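Local structure of muscarinic toxin-like protein 3 homolog (Ophiophagus hannah, 3HH7) at residues F23-S28 and R36-C41; K2-Q7 and R60-Q65. The protein acts as a homodimeric three-finger neurotoxin of king cobra venom, probably blocking postsynaptic transmission by inhibiting nicotinic acetylcholine receptors. All blocks are in the same frame, centred on the assembly; numbering follows the deposited sequence.

Interaction 1 (F23-S28 and R36-C41); sequences FCYKSS and RIERGC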
ATOM      1  N   PHE A  23      -9.617   7.070   3.709  1.00 15.05           N
ATOM      2  CA  PHE A  23      -8.195   7.129   3.995  1.00 12.57           C
ATOM      3  C   PHE A  23      -7.480   7.614   2.741  1.00 11.36           C
ATOM      4  O   PHE A  23      -8.131   7.988   1.755  1.00 11.37           O
ATOM      5  CB  PHE A  23      -7.687   5.762   4.465  1.00 11.57           C
ATOM      6  CG  PHE A  23      -8.175   4.595   3.628  1.00 10.99           C
ATOM      7  CD1 PHE A  23      -9.376   3.950   3.934  1.00 11.39           C
ATOM      8  CD2 PHE A  23      -7.408   4.109   2.572  1.00 10.56           C
ATOM      9  CE1 PHE A  23      -9.808   2.860   3.197  1.00 10.06           C
ATOM     10  CE2 PHE A  23      -7.847   3.018   1.826  1.00 10.49           C
ATOM     11  CZ  PHE A  23      -9.049   2.393   2.139  1.00 10.39           C
ATOM     12  N   CYS A  24      -6.156   7.640   2.790  1.00  9.62           N
ATOM     13  CA  CYS A  24      -5.361   8.138   1.665  1.00  8.82           C
ATOM     14  C   CYS A  24      -4.725   7.006   0.881  1.00  8.66           C
ATOM     15  O   CYS A  24      -4.446   5.918   1.424  1.00  8.50           O
ATOM     16  CB  CYS A  24      -4.240   9.046   2.167  1.00  8.96           C
ATOM     17  SG  CYS A  24      -4.779  10.373   3.261  1.00  9.61           S
ATOM     18  N   TYR A  25      -4.450   7.271  -0.390  1.00  7.66           N
ATOM     19  CA  TYR A  25      -3.634   6.342  -1.162  1.00  8.17           C
ATOM     20  C   TYR A  25      -2.603   7.054  -2.025  1.00  7.86           C
ATOM     21  O   TYR A  25      -2.744   8.240  -2.381  1.00  7.26           O
ATOM     22  CB  TYR A  25      -4.493   5.426  -2.042  1.00  9.05           C
ATOM     23  CG  TYR A  25      -5.068   6.120  -3.259  1.00 10.28           C
ATOM     24  CD1 TYR A  25      -4.446   6.002  -4.498  1.00 10.66           C
ATOM     25  CD2 TYR A  25      -6.216   6.903  -3.158  1.00 10.19           C
ATOM     26  CE1 TYR A  25      -4.963   6.647  -5.622  1.00 10.27           C
ATOM     27  CE2 TYR A  25      -6.748   7.557  -4.259  1.00 10.70           C
ATOM     28  CZ  TYR A  25      -6.122   7.429  -5.488  1.00 10.73           C
ATOM     29  OH  TYR A  25      -6.670   8.099  -6.567  1.00 13.99           O
ATOM     30  N   LYS A  26      -1.584   6.286  -2.366  1.00  7.41           N
ATOM     31  CA  LYS A  26      -0.584   6.652  -3.352  1.00  7.53           C
ATOM     32  C   LYS A  26      -0.367   5.422  -4.231  1.00  7.89           C
ATOM     33  O   LYS A  26      -0.101   4.338  -3.734  1.00  7.20           O
ATOM     34  CB  LYS A  26       0.727   7.075  -2.680  1.00  7.69           C
ATOM     35  CG  LYS A  26       1.786   7.563  -3.629  1.00  8.61           C
ATOM     36  CD  LYS A  26       3.026   7.930  -2.858  1.00  9.81           C
ATOM     37  CE  LYS A  26       4.003   8.670  -3.731  1.00  9.28           C
ATOM     38  NZ  LYS A  26       5.300   8.842  -2.983  1.00 12.33           N
ATOM     39  N   SER A  27      -0.508   5.608  -5.535  1.00  7.43           N
ATOM     40  CA  SER A  27      -0.392   4.523  -6.500  1.00  8.66           C
ATOM     41  C   SER A  27       0.630   4.911  -7.558  1.00  7.90           C
ATOM     42  O   SER A  27       0.478   5.949  -8.198  1.00  9.31           O
ATOM     43  CB  SER A  27      -1.760   4.290  -7.144  1.00  8.67           C
ATOM     44  OG  SER A  27      -1.699   3.292  -8.140  1.00 13.29           O
ATOM     45  N   SER A  28       1.669   4.096  -7.727  1.00  7.63           N
ATOM     46  CA  SER A  28       2.734   4.347  -8.695  1.00  8.41           C
ATOM     47  C   SER A  28       2.685   3.256  -9.748  1.00  9.33           C
ATOM     48  O   SER A  28       2.686   2.062  -9.408  1.00  8.72           O
ATOM     49  CB  SER A  28       4.094   4.325  -7.995  1.00  8.75           C
ATOM     50  OG  SER A  28       5.144   4.306  -8.934  1.00 10.43           O
ATOM     51  N   ARG A  36       4.120   7.117 -13.514  1.00 10.98           N
ATOM     52  CA  ARG A  36       3.100   8.046 -13.063  1.00 11.12           C
ATOM     53  C   ARG A  36       2.682   7.717 -11.655  1.00 10.61           C
ATOM     54  O   ARG A  36       2.779   6.557 -11.237  1.00 10.15           O
ATOM     55  CB  ARG A  36       1.917   8.016 -14.005  1.00 11.76           C
ATOM     56  CG  ARG A  36       2.305   8.513 -15.390  1.00 13.59           C
ATOM     57  CD  ARG A  36       1.122   8.609 -16.280  1.00 12.75           C
ATOM     58  NE  ARG A  36       0.281   9.743 -15.949  1.00 16.49           N
ATOM     59  CZ  ARG A  36      -1.009   9.827 -16.269  1.00 18.15           C
ATOM     60  NH1 ARG A  36      -1.611   8.829 -16.912  1.00 18.82           N
ATOM     61  NH2 ARG A  36      -1.698  10.906 -15.935  1.00 20.09           N
ATOM     62  N   ILE A  37       2.263   8.742 -10.918  1.00 10.02           N
ATOM     63  CA  ILE A  37       1.803   8.578  -9.541  1.00 10.91           C
ATOM     64  C   ILE A  37       0.454   9.250  -9.407  1.00 10.41           C
ATOM     65  O   ILE A  37       0.265  10.364  -9.894  1.00 10.39           O
ATOM     66  CB  ILE A  37       2.796   9.154  -8.481  1.00 11.45           C
ATOM     67  CG1 ILE A  37       4.162   8.477  -8.592  1.00 12.75           C
ATOM     68  CG2 ILE A  37       2.280   8.913  -7.054  1.00 13.52           C
ATOM     69  CD1 ILE A  37       5.202   9.084  -7.671  1.00 13.00           C
ATOM     70  N   GLU A  38      -0.494   8.535  -8.810  1.00  9.92           N
ATOM     71  CA  GLU A  38      -1.781   9.106  -8.435  1.00 10.40           C
ATOM     72  C   GLU A  38      -1.901   9.111  -6.916  1.00  9.14           C
ATOM     73  O   GLU A  38      -1.484   8.150  -6.249  1.00  8.55           O
ATOM     74  CB  GLU A  38      -2.902   8.277  -9.039  1.00 11.34           C
ATOM     75  CG  GLU A  38      -4.298   8.865  -8.918  1.00 15.82           C
ATOM     76  CD  GLU A  38      -5.321   7.997  -9.621  1.00 19.81           C
ATOM     77  OE1 GLU A  38      -5.319   7.974 -10.870  1.00 23.48           O
ATOM     78  OE2 GLU A  38      -6.113   7.316  -8.936  1.00 22.48           O
ATOM     79  N   ARG A  39      -2.458  10.191  -6.364  1.00  8.93           N
ATOM     80  CA  ARG A  39      -2.666  10.309  -4.927  1.00  8.77           C
ATOM     81  C   ARG A  39      -4.066  10.821  -4.647  1.00  8.84           C
ATOM     82  O   ARG A  39      -4.618  11.613  -5.413  1.00  9.14           O
ATOM     83  CB  ARG A  39      -1.694  11.325  -4.340  1.00  8.82           C
ATOM     84  CG  ARG A  39      -0.231  10.982  -4.508  1.00  8.52           C
ATOM     85  CD  ARG A  39       0.581  12.089  -3.880  1.00 10.61           C
ATOM     86  NE  ARG A  39       2.030  11.897  -3.962  1.00 10.94           N
ATOM     87  CZ  ARG A  39       2.788  12.206  -5.012  1.00 13.61           C
ATOM     88  NH1 ARG A  39       2.248  12.685  -6.140  1.00 12.73           N
ATOM     89  NH2 ARG A  39       4.095  12.007  -4.949  1.00 14.10           N
ATOM     90  N   GLY A  40      -4.638  10.418  -3.522  1.00  8.83           N
ATOM     91  CA  GLY A  40      -5.889  11.010  -3.106  1.00  8.94           C
ATOM     92  C   GLY A  40      -6.617  10.330  -1.959  1.00  9.40           C
ATOM     93  O   GLY A  40      -6.082   9.451  -1.291  1.00  9.48           O
ATOM     94  N   CYS A  41      -7.833  10.800  -1.714  1.00 10.82           N
ATOM     95  CA  CYS A  41      -8.776  10.160  -0.803  1.00 11.49           C
ATOM     96  C   CYS A  41      -9.410   8.951  -1.449  1.00 11.73           C
ATOM     97  O   CYS A  41      -9.667   8.934  -2.661  1.00 12.02           O
ATOM     98  CB  CYS A  41      -9.900  11.137  -0.448  1.00 11.74           C
ATOM     99  SG  CYS A  41      -9.397  12.531   0.516  1.00 13.60           S
TER
HETATM  100  O   HOH W   1       5.866   5.210 -11.378  1.00 14.55           O

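Interaction 2 (K2-Q7 and R60-Q65); sequences KCYNHQ and RDKCNQ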
ATOM      1  N   LYS A   2      -7.163  14.329   5.733  1.00 11.64           N
ATOM      2  CA  LYS A   2      -6.605  15.186   4.685  1.00 12.36           C
ATOM      3  C   LYS A   2      -5.488  14.420   3.981  1.00 10.87           C
ATOM      4  O   LYS A   2      -4.541  13.932   4.620  1.00  9.87           O
ATOM      5  CB  LYS A   2      -6.064  16.497   5.288  1.00 12.77           C
ATOM      6  CG  LYS A   2      -5.217  17.355   4.349  1.00 14.89           C
ATOM      7  CD  LYS A   2      -4.971  18.748   4.937  1.00 16.03           C
ATOM      8  CE  LYS A   2      -4.283  18.678   6.284  1.00 21.18           C
ATOM      9  NZ  LYS A   2      -3.925  20.042   6.795  1.00 22.33           N
ATOM     10  N   CYS A   3      -5.614  14.297   2.661  1.00 10.04           N
ATOM     11  CA  CYS A   3      -4.675  13.521   1.867  1.00  9.63           C
ATOM     12  C   CYS A   3      -4.058  14.391   0.798  1.00  9.47           C
ATOM     13  O   CYS A   3      -4.718  15.284   0.265  1.00  9.93           O
ATOM     14  CB  CYS A   3      -5.423  12.396   1.154  1.00  9.77           C
ATOM     15  SG  CYS A   3      -6.275  11.255   2.224  1.00  9.56           S
ATOM     16  N   TYR A   4      -2.816  14.090   0.429  1.00  9.23           N
ATOM     17  CA  TYR A   4      -2.281  14.639  -0.810  1.00  9.68           C
ATOM     18  C   TYR A   4      -3.106  14.130  -1.986  1.00  9.88           C
ATOM     19  O   TYR A   4      -3.592  12.993  -1.962  1.00 10.18           O
ATOM     20  CB  TYR A   4      -0.828  14.236  -1.009  1.00  9.95           C
ATOM     21  CG  TYR A   4       0.115  14.913  -0.052  1.00 11.26           C
ATOM     22  CD1 TYR A   4       0.448  16.255  -0.214  1.00 12.36           C
ATOM     23  CD2 TYR A   4       0.672  14.215   1.013  1.00 10.80           C
ATOM     24  CE1 TYR A   4       1.326  16.883   0.666  1.00 12.09           C
ATOM     25  CE2 TYR A   4       1.532  14.837   1.898  1.00 11.76           C
ATOM     26  CZ  TYR A   4       1.854  16.170   1.717  1.00 10.81           C
ATOM     27  OH  TYR A   4       2.725  16.770   2.601  1.00 13.55           O
ATOM     28  N   ASN A   5      -3.270  14.965  -3.011  1.00 10.10           N
ATOM     29  CA  ASN A   5      -3.969  14.513  -4.214  1.00 10.49           C
ATOM     30  C   ASN A   5      -3.313  14.909  -5.522  1.00 10.52           C
ATOM     31  O   ASN A   5      -3.901  14.728  -6.595  1.00 11.23           O
ATOM     32  CB  ASN A   5      -5.455  14.915  -4.180  1.00 10.60           C
ATOM     33  CG  ASN A   5      -5.665  16.408  -4.301  1.00 11.92           C
ATOM     34  OD1 ASN A   5      -4.763  17.193  -4.021  1.00 12.36           O
ATOM     35  ND2 ASN A   5      -6.869  16.811  -4.707  1.00 14.95           N
ATOM     36  N   HIS A   6      -2.087  15.421  -5.435  1.00 10.93           N
ATOM     37  CA  HIS A   6      -1.352  15.812  -6.635  1.00 11.09           C
ATOM     38  C   HIS A   6      -0.823  14.603  -7.400  1.00 11.05           C
ATOM     39  O   HIS A   6      -0.462  13.575  -6.814  1.00 11.38           O
ATOM     40  CB  HIS A   6      -0.221  16.796  -6.306  1.00 11.55           C
ATOM     41  CG  HIS A   6       0.810  16.254  -5.375  1.00 11.75           C
ATOM     42  ND1 HIS A   6       0.528  15.939  -4.061  1.00 11.51           N
ATOM     43  CD2 HIS A   6       2.132  16.008  -5.548  1.00 11.29           C
ATOM     44  CE1 HIS A   6       1.626  15.493  -3.478  1.00 11.08           C
ATOM     45  NE2 HIS A   6       2.613  15.531  -4.353  1.00 10.97           N
ATOM     46  N   GLN A   7      -0.810  14.734  -8.724  1.00 11.56           N
ATOM     47  CA  GLN A   7      -0.292  13.701  -9.607  1.00 12.57           C
ATOM     48  C   GLN A   7       1.211  13.794  -9.799  1.00 13.25           C
ATOM     49  O   GLN A   7       1.755  14.874 -10.025  1.00 14.04           O
ATOM     50  CB  GLN A   7      -0.844  13.881 -11.030  1.00 12.41           C
ATOM     51  CG  GLN A   7      -2.342  13.778 -11.168  1.00 14.17           C
ATOM     52  CD  GLN A   7      -2.830  14.547 -12.371  1.00 17.46           C
ATOM     53  OE1 GLN A   7      -2.776  15.776 -12.392  1.00 20.41           O
ATOM     54  NE2 GLN A   7      -3.295  13.835 -13.386  1.00 18.11           N
ATOM     55  N   ARG A  60      -3.171   8.367   8.295  1.00  9.81           N
ATOM     56  CA  ARG A  60      -2.815   9.637   8.944  1.00  9.98           C
ATOM     57  C   ARG A  60      -2.847  10.793   7.937  1.00  9.54           C
ATOM     58  O   ARG A  60      -2.591  10.596   6.748  1.00  9.70           O
ATOM     59  CB  ARG A  60      -1.453   9.525   9.622  1.00  9.47           C
ATOM     60  CG  ARG A  60      -1.388   8.417  10.683  1.00  9.94           C
ATOM     61  CD  ARG A  60      -2.250   8.704  11.920  1.00 10.83           C
ATOM     62  NE  ARG A  60      -1.810   9.921  12.597  1.00 10.49           N
ATOM     63  CZ  ARG A  60      -0.792   9.964  13.455  1.00 11.32           C
ATOM     64  NH1 ARG A  60      -0.108   8.862  13.749  1.00 12.72           N
ATOM     65  NH2 ARG A  60      -0.438  11.123  13.998  1.00 11.83           N
ATOM     66  N   ASP A  61      -3.183  11.996   8.401  1.00  9.63           N
ATOM     67  CA  ASP A  61      -3.173  13.157   7.524  1.00 10.01           C
ATOM     68  C   ASP A  61      -1.822  13.318   6.845  1.00  9.55           C
ATOM     69  O   ASP A  61      -0.783  13.220   7.498  1.00  9.28           O
ATOM     70  CB  ASP A  61      -3.504  14.425   8.308  1.00 10.03           C
ATOM     71  CG  ASP A  61      -4.993  14.617   8.506  1.00 11.87           C
ATOM     72  OD1 ASP A  61      -5.772  13.671   8.255  1.00 11.98           O
ATOM     73  OD2 ASP A  61      -5.367  15.720   8.934  1.00 13.31           O
ATOM     74  N   LYS A  62      -1.851  13.539   5.525  1.00 10.21           N
ATOM     75  CA  LYS A  62      -0.635  13.736   4.732  1.00 10.33           C
ATOM     76  C   LYS A  62       0.301  12.533   4.755  1.00  9.98           C
ATOM     77  O   LYS A  62       1.504  12.663   4.574  1.00 10.73           O
ATOM     78  CB  LYS A  62       0.095  15.024   5.157  1.00 11.06           C
ATOM     79  CG  LYS A  62      -0.665  16.271   4.756  1.00 13.95           C
ATOM     80  CD  LYS A  62       0.132  17.522   5.100  1.00 18.85           C
ATOM     81  CE  LYS A  62      -0.432  18.728   4.368  1.00 22.61           C
ATOM     82  NZ  LYS A  62      -0.036  18.729   2.936  1.00 27.88           N
ATOM     83  N   CYS A  63      -0.256  11.344   4.962  1.00  8.63           N
ATOM     84  CA  CYS A  63       0.571  10.143   5.046  1.00  8.81           C
ATOM     85  C   CYS A  63       1.049   9.641   3.675  1.00  8.64           C
ATOM     86  O   CYS A  63       1.978   8.815   3.580  1.00  9.57           O
ATOM     87  CB  CYS A  63      -0.180   9.027   5.784  1.00  8.63           C
ATOM     88  SG  CYS A  63      -1.708   8.458   4.965  1.00  8.77           S
ATOM     89  N   ASN A  64       0.387  10.121   2.620  1.00  9.14           N
ATOM     90  CA  ASN A  64       0.587   9.602   1.257  1.00  8.73           C
ATOM     91  C   ASN A  64       1.430  10.502   0.335  1.00  9.57           C
ATOM     92  O   ASN A  64       1.174  10.577  -0.867  1.00  9.08           O
ATOM     93  CB  ASN A  64      -0.780   9.338   0.605  1.00  8.51           C
ATOM     94  CG  ASN A  64      -1.568  10.619   0.345  1.00  9.72           C
ATOM     95  OD1 ASN A  64      -1.444  11.606   1.084  1.00  9.81           O
ATOM     96  ND2 ASN A  64      -2.388  10.610  -0.711  1.00  8.43           N
ATOM     97  N   GLN A  65       2.440  11.171   0.895  1.00  9.10           N
ATOM     98  CA  GLN A  65       3.347  11.986   0.081  1.00 10.11           C
ATOM     99  C   GLN A  65       4.077  11.120  -0.926  1.00 10.80           C
ATOM    100  O   GLN A  65       4.157  11.532  -2.088  1.00 11.71           O
ATOM    101  CB  GLN A  65       4.348  12.746   0.942  1.00 11.01           C
ATOM    102  CG  GLN A  65       5.041  13.842   0.159  1.00 12.96           C
ATOM    103  CD  GLN A  65       6.142  14.485   0.946  1.00 16.99           C
ATOM    104  OE1 GLN A  65       7.127  13.841   1.292  1.00 18.98           O
ATOM    105  NE2 GLN A  65       5.981  15.765   1.239  1.00 17.71           N
ATOM    106  OXT GLN A  65       4.581  10.044  -0.564  1.00 10.93           O
TER

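Interaction 1 (F23-S28 and R36-C41)
Y25 lays its phenol ring across the backbone of G40 and reaches E38 with its hydroxyl. From CB, chi1 75° puts CG between the backbone N and the carbonyl carbon, and the ring then lies over the neighbouring strand. Y25 CD2 comes 3.2 Å from G40 O, which CG also nears; CE2 has C41 O at the ring edge, in plane; CD1 and CE1 pass E38 O, and CE1 and CZ lie close to E38 OE2. One face rests on the peptide joining R39 to G40, with G40 N 3.6 Å above the plane of the Y25 ring, toward its rim. At the tip, Y25 OH donates to E38 OE2 over 2.6 Å, on the anti side of the carboxylate and 21° out of its plane; ring and carboxylate are turned 76° apart. G40 has no side chain between ring and backbone, and its extended backbone angles themselves call for glycine.

The strands are antiparallel, within the hairpin 23-31/34-42, the central finger of the three-finger fold. Y25 and S27 form hydrogen-bonded pairs with G40 and E38, S27 N to E38 O being 2.8 Å. On the other face, that of K26, I37 and R39, K26 is extended and runs beside R39, CE lying 3.6 Å from R39 NH2. I37 CG2 meets K26 CG at 3.7 Å and also sits 3.8 Å over the centre of the R39 guanidinium.

The two cationic tips come close, K26 NZ being 3.9 Å from R39 NH2. Both residues engage the C-terminal carboxylate of Q65, K26 NZ by a salt bridge and R39 NE by a hydrogen bond, while R39 NH1 also binds H6 O; the carboxylate would be expected to offset their repulsion.

Interaction 2 (K2-Q7 and R60-Q65)
N64 ND2 holds two carbonyl oxygens, donating to Y4 O at 2.9 Å across the contact and to Y25 O on the central hairpin. Toward Y4 O the bond is nearly straight, 159° at the hydrogen, and that oxygen lies close to the plane of the N64 amide. The other end of the same amide, OD1, accepts from Y4 N at 2.9 Å, in the carbonyl plane and on a lone pair. One side chain therefore serves both the N-H and the C=O of Y4, fixing the rotation of its amide from both ends. A chi1 of 67° puts CG between N64's own backbone N and carbonyl carbon, on the side of strand 2-4, where the amide meets Y4.

N64 follows the last cysteine of the chain, and the pairing of this Cys-Asn end with the first strand fits the three-finger toxin and Ly6/uPAR fold, in which the C-terminal segment closes against the N-terminal strand. Before it, R60 to C63 form a type II turn that borders K2: K62 N donates to K2 O at 2.9 Å, and K2 N donates to D61 OD1 at 3.0 Å, approaching from well above the carboxylate plane.

The Y4 ring lies between the K62 and Q65 side chains, on opposite sides of its plane, with N64 OD1 at its edge. K62 crosses it at about a right angle; its CB meets Y4 CE2 at 3.6 Å, and the bend at chi4 (-76°) brings NZ to 3.2 Å from Y4 CE1, at an oblique angle to the ring. Q65 runs beside the ring, pointing the same way, with CB 3.6 Å from Y4 CE2 and CG over one face. Beyond the ring, Q65 NE2 donates its hydrogen bond to E12 OE2.

How the interactions relate
Along the chain, interaction 1 is nested inside the loop that interaction 2 closes: K2-Q7 comes first, then the hairpin segments F23-S28 and R36-C41, and finally R60-Q65. Their centres lie about 8 Å apart. Interaction 1 belongs to the three-stranded sheet, whereas strand 2-4 of interaction 2 pairs with 14-16 in the separate two-stranded sheet. The C3-C24 disulfide ties the two contacts covalently, and packing adds to it, R39 CD lying 3.4 Å from N64 O. In this 65-residue chain without helices, the first strand and the C-terminal end are thus joined directly to the base of the central finger, whose tip extends beyond both contacts.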